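Local coordinates for lysozyme inhibitor LprI-like N-terminal domain-containing protein (Pseudomonas putida, PDB 3GI7), which is a secreted protein of unknown function that may act as a lysozyme inhibitor, as LprI does, at residues A[61-64]-A[65-68]; A[23-26]-A[27-31]; A[101-104]-A[105-108]. One frame throughout, in Å; residues are numbered along the deposited sequence.

Contact 1 (A[61-64]-A[65-68])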
loop_
_atom_site.group_PDB
_atom_site.type_symbol
_atom_site.label_atom_id
_atom_site.label_comp_id
_atom_site.label_asym_id
_atom_site.label_seq_id
_atom_site.Cartn_x
_atom_site.Cartn_y
_atom_site.Cartn_z
ATOM N N ALA A 61 -8.634 -4.412 -19.114
ATOM C CA ALA A 61 -9.691 -5.106 -18.380
ATOM C C ALA A 61 -9.505 -4.966 -16.867
ATOM O O ALA A 61 -10.462 -4.700 -16.144
ATOM C CB ALA A 61 -9.777 -6.592 -18.774
ATOM N N ALA A 62 -8.272 -5.164 -16.402
ATOM C CA ALA A 62 -7.938 -5.024 -14.974
ATOM C C ALA A 62 -8.252 -3.621 -14.481
ATOM O O ALA A 62 -8.854 -3.445 -13.421
ATOM C CB ALA A 62 -6.452 -5.359 -14.729
ATOM N N GLU A 63 -7.867 -2.613 -15.250
ATOM C CA GLU A 63 -8.080 -1.240 -14.825
ATOM C C GLU A 63 -9.579 -0.906 -14.750
ATOM O O GLU A 63 -10.018 -0.199 -13.831
ATOM C CB GLU A 63 -7.360 -0.258 -15.741
ATOM C CG GLU A 63 -7.297 1.149 -15.194
ATOM C CD GLU A 63 -6.359 1.325 -13.984
ATOM O OE1 GLU A 63 -5.696 0.349 -13.562
ATOM O OE2 GLU A 63 -6.298 2.481 -13.468
ATOM N N LYS A 64 -10.357 -1.474 -15.652
ATOM C CA LYS A 64 -11.808 -1.342 -15.595
ATOM C C LYS A 64 -12.417 -1.929 -14.327
ATOM O O LYS A 64 -13.266 -1.312 -13.689
ATOM C CB LYS A 64 -12.450 -1.911 -16.862
ATOM C CG LYS A 64 -13.940 -1.735 -16.908
ATOM C CD LYS A 64 -14.558 -2.330 -18.191
ATOM C CE LYS A 64 -16.082 -2.139 -18.217
ATOM N NZ LYS A 64 -16.671 -2.523 -19.543
ATOM N N VAL A 65 -12.026 -3.147 -13.978
ATOM C CA VAL A 65 -12.502 -3.757 -12.758
ATOM C C VAL A 65 -12.020 -2.913 -11.550
ATOM O O VAL A 65 -12.766 -2.713 -10.591
ATOM C CB VAL A 65 -12.038 -5.213 -12.607
ATOM C CG1 VAL A 65 -12.659 -5.838 -11.294
ATOM C CG2 VAL A 65 -12.398 -6.024 -13.826
ATOM N N TRP A 66 -10.790 -2.421 -11.591
ATOM C CA TRP A 66 -10.251 -1.596 -10.504
ATOM C C TRP A 66 -11.157 -0.380 -10.241
ATOM O O TRP A 66 -11.420 0.019 -9.077
ATOM C CB TRP A 66 -8.789 -1.143 -10.783
ATOM C CG TRP A 66 -8.378 -0.134 -9.745
ATOM C CD1 TRP A 66 -7.899 -0.414 -8.482
ATOM C CD2 TRP A 66 -8.507 1.281 -9.805
ATOM N NE1 TRP A 66 -7.694 0.741 -7.782
ATOM C CE2 TRP A 66 -8.072 1.799 -8.560
ATOM C CE3 TRP A 66 -8.943 2.172 -10.788
ATOM C CZ2 TRP A 66 -8.035 3.175 -8.286
ATOM C CZ3 TRP A 66 -8.900 3.525 -10.505
ATOM C CH2 TRP A 66 -8.468 4.010 -9.269
ATOM N N SER A 67 -11.620 0.246 -11.312
ATOM C CA SER A 67 -12.451 1.448 -11.148
ATOM C C SER A 67 -13.779 1.068 -10.487
ATOM O O SER A 67 -14.325 1.847 -9.683
ATOM C CB SER A 67 -12.586 2.172 -12.497
ATOM O OG SER A 67 -13.483 1.463 -13.305
ATOM N N GLN A 68 -14.307 -0.125 -10.809
ATOM C CA GLN A 68 -15.501 -0.620 -10.135
ATOM C C GLN A 68 -15.231 -0.871 -8.666
ATOM O O GLN A 68 -16.068 -0.544 -7.805
ATOM C CB GLN A 68 -16.025 -1.876 -10.800
ATOM C CG GLN A 68 -16.440 -1.721 -12.254
ATOM C CD GLN A 68 -16.599 -3.082 -12.935
ATOM O OE1 GLN A 68 -16.877 -4.083 -12.272
ATOM N NE2 GLN A 68 -16.375 -3.130 -14.236
#
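The carboxylate of E63 and the indole of W66 lie side by side and point the same way, their planes 21° apart. OE2 of E63 comes obliquely to the benzene part of the indole, 3.8 Å from CE3 of W66. Both groups leave the middle of helix 55-77 three residues apart, one turn of an alpha helix in a three-helix protein. They face the other two helices: L34 of helix 17-49 touches both, and R103 of helix 86-111 packs on W66 and forms a salt bridge to E63 OE1. E63 is bent at chi2 (71°), which turns its carboxylate along the ring. L69 of a second subunit packs on V65 and W66. Regular i to i+4 backbone bonds join the segments, such as W66 N to A62 O at 2.9 Å. OG of S67 donates a hydrogen bond to K64 O at 2.8 Å. With an alanine here that carbonyl would probably keep its backbone donor, Q68 N, but lose the hydroxyl. OG of S67 and N of Q68 reach K64 O from the same face of the carbonyl plane, the bond from Q68 N being the longer at 3.3 Å.

Contact 2 (A[23-26]-A[27-31]); sequences AAFN and KQVAE
Residues 23-26 and 27-31 form two regular turns of helix 17-49, joined by four i to i+4 bonds from K27 N, Q28 N, V29 N and A30 N to the carbonyls of A23, A24, F25 and N26. The V29 N to F25 O bond is 3.0 Å. The A30 N to N26 O bond is 2.9 Å. The main side-chain meeting is F25 with V29. CG of F25 is anti to the backbone N (chi1 -173°), and CE1 of the ring meets CG2 of V29 at 3.5 Å, the methyl coming obliquely. The same CG2 lies 3.4 Å from F25 O. CB of A30 rests 3.3 Å from N26 O, and A30 also packs on D101 of helix 86-111. K27 bends at chi3 (72°) and takes its amine away from this turn to helix 86-111, where NZ is hydrogen-bonded to OD1 of N93. In a third subunit, Q18 packs on F25 and C22 on N26. Apolar contact and backbone bonds thus hold this turn together, while the polar reach of K27 is spent on tying helix 17-49 to helix 86-111.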
loop_
_atom_site.group_PDB
_atom_site.type_symbol
_atom_site.label_atom_id
_atom_site.label_comp_id
_atom_site.label_asym_id
_atom_site.label_seq_id
_atom_site.Cartn_x
_atom_site.Cartn_y
_atom_site.Cartn_z
ATOM N N ALA A 23 -10.101 18.998 -1.281
ATOM C CA ALA A 23 -10.459 17.580 -1.443
ATOM C C ALA A 23 -10.905 17.315 -2.888
ATOM O O ALA A 23 -10.461 16.339 -3.490
ATOM C CB ALA A 23 -11.558 17.144 -0.411
ATOM N N ALA A 24 -11.741 18.177 -3.450
ATOM C CA ALA A 24 -12.186 18.009 -4.850
ATOM C C ALA A 24 -11.033 18.198 -5.805
ATOM O O ALA A 24 -10.823 17.421 -6.747
ATOM C CB ALA A 24 -13.341 18.991 -5.199
ATOM N N PHE A 25 -10.246 19.225 -5.550
ATOM C CA PHE A 25 -9.116 19.510 -6.426
ATOM C C PHE A 25 -8.077 18.369 -6.424
ATOM O O PHE A 25 -7.577 17.959 -7.469
ATOM C CB PHE A 25 -8.455 20.833 -6.006
ATOM C CG PHE A 25 -7.388 21.279 -6.944
ATOM C CD1 PHE A 25 -6.086 20.886 -6.755
ATOM C CD2 PHE A 25 -7.696 22.099 -8.017
ATOM C CE1 PHE A 25 -5.096 21.277 -7.643
ATOM C CE2 PHE A 25 -6.688 22.534 -8.894
ATOM C CZ PHE A 25 -5.402 22.104 -8.704
ATOM N N ASN A 26 -7.745 17.854 -5.246
ATOM C CA ASN A 26 -6.755 16.813 -5.167
ATOM C C ASN A 26 -7.239 15.462 -5.732
ATOM O O ASN A 26 -6.429 14.662 -6.211
ATOM C CB ASN A 26 -6.238 16.715 -3.733
ATOM C CG ASN A 26 -5.460 17.968 -3.304
ATOM O OD1 ASN A 26 -4.673 18.565 -4.080
ATOM N ND2 ASN A 26 -5.629 18.336 -2.043
ATOM N N LYS A 27 -8.539 15.220 -5.715
ATOM C CA LYS A 27 -9.103 14.081 -6.438
ATOM C C LYS A 27 -8.821 14.223 -7.936
ATOM O O LYS A 27 -8.444 13.250 -8.593
ATOM C CB LYS A 27 -10.609 13.966 -6.226
ATOM C CG LYS A 27 -11.251 12.924 -7.221
ATOM C CD LYS A 27 -12.704 12.715 -7.119
ATOM C CE LYS A 27 -13.499 13.865 -7.631
ATOM N NZ LYS A 27 -14.948 13.578 -7.368
ATOM N N GLN A 28 -8.986 15.431 -8.489
ATOM C CA GLN A 28 -8.692 15.614 -9.910
ATOM C C GLN A 28 -7.211 15.411 -10.202
ATOM O O GLN A 28 -6.838 14.807 -11.199
ATOM C CB GLN A 28 -9.120 16.986 -10.401
ATOM C CG GLN A 28 -10.627 17.188 -10.396
ATOM C CD GLN A 28 -11.001 18.600 -10.733
ATOM O OE1 GLN A 28 -11.533 19.320 -9.891
ATOM N NE2 GLN A 28 -10.701 19.025 -11.963
ATOM N N VAL A 29 -6.347 15.949 -9.363
ATOM C CA VAL A 29 -4.913 15.774 -9.565
ATOM C C VAL A 29 -4.550 14.262 -9.518
ATOM O O VAL A 29 -3.780 13.748 -10.358
ATOM C CB VAL A 29 -4.120 16.517 -8.479
ATOM C CG1 VAL A 29 -2.619 16.125 -8.512
ATOM C CG2 VAL A 29 -4.322 18.041 -8.587
ATOM N N ALA A 30 -5.098 13.555 -8.533
ATOM C CA ALA A 30 -4.780 12.133 -8.340
ATOM C C ALA A 30 -5.252 11.338 -9.567
ATOM O O ALA A 30 -4.567 10.425 -10.039
ATOM C CB ALA A 30 -5.437 11.626 -7.061
ATOM N N GLU A 31 -6.417 11.670 -10.082
ATOM C CA GLU A 31 -6.943 10.981 -11.251
ATOM C C GLU A 31 -6.093 11.262 -12.491
ATOM O O GLU A 31 -5.897 10.347 -13.311
ATOM C CB GLU A 31 -8.448 11.274 -11.500
ATOM C CG GLU A 31 -9.299 10.676 -10.377
ATOM C CD GLU A 31 -10.788 10.586 -10.615
ATOM O OE1 GLU A 31 -11.326 11.587 -11.084
ATOM O OE2 GLU A 31 -11.390 9.497 -10.314
#

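Contact 3 (A[101-104]-A[105-108])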
loop_
_atom_site.group_PDB
_atom_site.type_symbol
_atom_site.label_atom_id
_atom_site.label_comp_id
_atom_site.label_asym_id
_atom_site.label_seq_id
_atom_site.Cartn_x
_atom_site.Cartn_y
_atom_site.Cartn_z
ATOM N N ASP A 101 -3.987 7.093 -5.964
ATOM C CA ASP A 101 -2.535 7.178 -5.710
ATOM C C ASP A 101 -1.949 5.800 -5.568
ATOM O O ASP A 101 -0.862 5.545 -6.108
ATOM C CB ASP A 101 -2.217 7.961 -4.430
ATOM C CG ASP A 101 -2.500 9.446 -4.540
ATOM O OD1 ASP A 101 -2.616 9.967 -5.680
ATOM O OD2 ASP A 101 -2.555 10.076 -3.430
ATOM N N GLU A 102 -2.624 4.937 -4.803
ATOM C CA GLU A 102 -2.144 3.579 -4.601
ATOM C C GLU A 102 -2.138 2.788 -5.930
ATOM O O GLU A 102 -1.213 2.026 -6.178
ATOM C CB GLU A 102 -2.938 2.852 -3.512
ATOM C CG GLU A 102 -2.780 3.496 -2.135
ATOM C CD GLU A 102 -3.855 3.044 -1.167
ATOM O OE1 GLU A 102 -4.786 2.343 -1.606
ATOM O OE2 GLU A 102 -3.743 3.340 0.042
ATOM N N ARG A 103 -3.152 2.979 -6.769
ATOM C CA ARG A 103 -3.215 2.303 -8.076
ATOM C C ARG A 103 -2.103 2.803 -8.977
ATOM O O ARG A 103 -1.466 2.014 -9.697
ATOM C CB ARG A 103 -4.577 2.479 -8.762
ATOM C CG ARG A 103 -4.706 1.623 -10.034
ATOM C CD ARG A 103 -4.694 0.155 -9.728
ATOM N NE ARG A 103 -4.945 -0.607 -10.937
ATOM C CZ ARG A 103 -4.993 -1.940 -10.948
ATOM N NH1 ARG A 103 -4.832 -2.635 -9.831
ATOM N NH2 ARG A 103 -5.197 -2.557 -12.096
ATOM N N ALA A 104 -1.813 4.098 -8.923
ATOM C CA ALA A 104 -0.776 4.668 -9.732
ATOM C C ALA A 104 0.569 4.062 -9.354
ATOM O O ALA A 104 1.377 3.732 -10.232
ATOM C CB ALA A 104 -0.741 6.208 -9.618
ATOM N N GLU A 105 0.826 3.936 -8.044
ATOM C CA GLU A 105 2.054 3.307 -7.587
ATOM C C GLU A 105 2.164 1.853 -8.084
ATOM O O GLU A 105 3.204 1.422 -8.547
ATOM C CB GLU A 105 2.168 3.328 -6.075
ATOM C CG GLU A 105 3.442 2.711 -5.608
ATOM C CD GLU A 105 3.582 2.639 -4.101
ATOM O OE1 GLU A 105 3.312 3.669 -3.466
ATOM O OE2 GLU A 105 4.071 1.590 -3.615
ATOM N N TYR A 106 1.086 1.109 -7.978
ATOM C CA TYR A 106 1.080 -0.249 -8.455
ATOM C C TYR A 106 1.387 -0.346 -9.970
ATOM O O TYR A 106 2.156 -1.170 -10.399
ATOM C CB TYR A 106 -0.283 -0.868 -8.156
ATOM C CG TYR A 106 -0.454 -2.255 -8.711
ATOM C CD1 TYR A 106 0.329 -3.302 -8.243
ATOM C CD2 TYR A 106 -1.332 -2.502 -9.766
ATOM C CE1 TYR A 106 0.190 -4.586 -8.763
ATOM C CE2 TYR A 106 -1.495 -3.779 -10.283
ATOM C CZ TYR A 106 -0.714 -4.812 -9.796
ATOM O OH TYR A 106 -0.839 -6.095 -10.287
ATOM N N LEU A 107 0.775 0.513 -10.774
ATOM C CA LEU A 107 0.999 0.488 -12.242
ATOM C C LEU A 107 2.443 0.861 -12.587
ATOM O O LEU A 107 3.062 0.269 -13.466
ATOM C CB LEU A 107 0.008 1.440 -12.922
ATOM C CG LEU A 107 -1.470 1.034 -12.824
ATOM C CD1 LEU A 107 -2.298 2.060 -13.646
ATOM C CD2 LEU A 107 -1.734 -0.413 -13.256
ATOM N N ARG A 108 2.998 1.842 -11.890
ATOM C CA ARG A 108 4.415 2.153 -12.034
ATOM C C ARG A 108 5.285 0.946 -11.712
ATOM O O ARG A 108 6.260 0.678 -12.411
ATOM C CB ARG A 108 4.820 3.315 -11.147
ATOM C CG ARG A 108 4.101 4.643 -11.488
ATOM C CD ARG A 108 4.682 5.835 -10.750
ATOM N NE ARG A 108 3.835 7.005 -10.931
ATOM C CZ ARG A 108 2.966 7.432 -10.006
ATOM N NH1 ARG A 108 2.867 6.805 -8.828
ATOM N NH2 ARG A 108 2.185 8.481 -10.251
HETATM O O HOH W 1 1.092 7.450 -6.424
#
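R103 and Y106 make the main side-chain contact of this turn of helix 86-111, in the middle of the three-helix bundle. The two side chains run side by side in the same direction. CD2 of Y106 lies over one face of the guanidinium, 3.5 Å from NH1 of R103. The planes are 37° apart, too far from parallel for a flat stack. R103 gets there by a bend at chi2 (66°), which brings its end back toward the next turn. L107 crosses R103 obliquely, with CD2 of L107 4.0 Å from NE of R103. L107 also packs on L34 and L41 of helix 17-49.

The backbone bonds are ordinary alpha-helical ones. L107 N binds R103 O at 2.9 Å, and R108 N binds A104 O at 3.0 Å. R108 has two conformers. In the one described its side chain runs back along the helix, extended from CG to NE. A104 O then lies over one face of the guanidinium, and A104 CB is 3.7 Å from NH1 of R108.

In that conformer water gives a second link. It donates to D101 O at 2.7 Å and accepts from R108 NH1 at 3.1 Å, lying in the guanidinium plane at its edge. D101 O then takes both this water and E105 N.

Charged and polar ends reach beyond the turn. Besides its partner E63, R103 makes a salt bridge through NH1 to D73 of a second subunit. NH1 is also hydrogen-bonded to an unidentified ligand, probably from the crystallisation liquor. Y106 OH is hydrogen-bonded to E77 of that second subunit. With two acidic partners, the buried charge of R103 is probably well balanced. The guanidinium is held in place against Y106, and one arginine serves both the helix packing and the subunit interface.

The three contacts sit one on each helix of the chain. Contact 2 comes first, on helix 17-49, then contact 1 on helix 55-77, then contact 3 on helix 86-111. Contact 3 is the common neighbour. Its centre is about 13 Å from that of contact 1 and about 15 Å from that of contact 2, and it touches both. Contacts 1 and 2 have centres about 19 Å apart, on opposite sides of the chain's centre, and do not touch. Helix 86-111 thus bridges them in an all-helical fold. Contacts 1 and 3 both meet the second subunit; contacts 2 and 3 both meet the third. The same helices build the chain and its four-chain assembly.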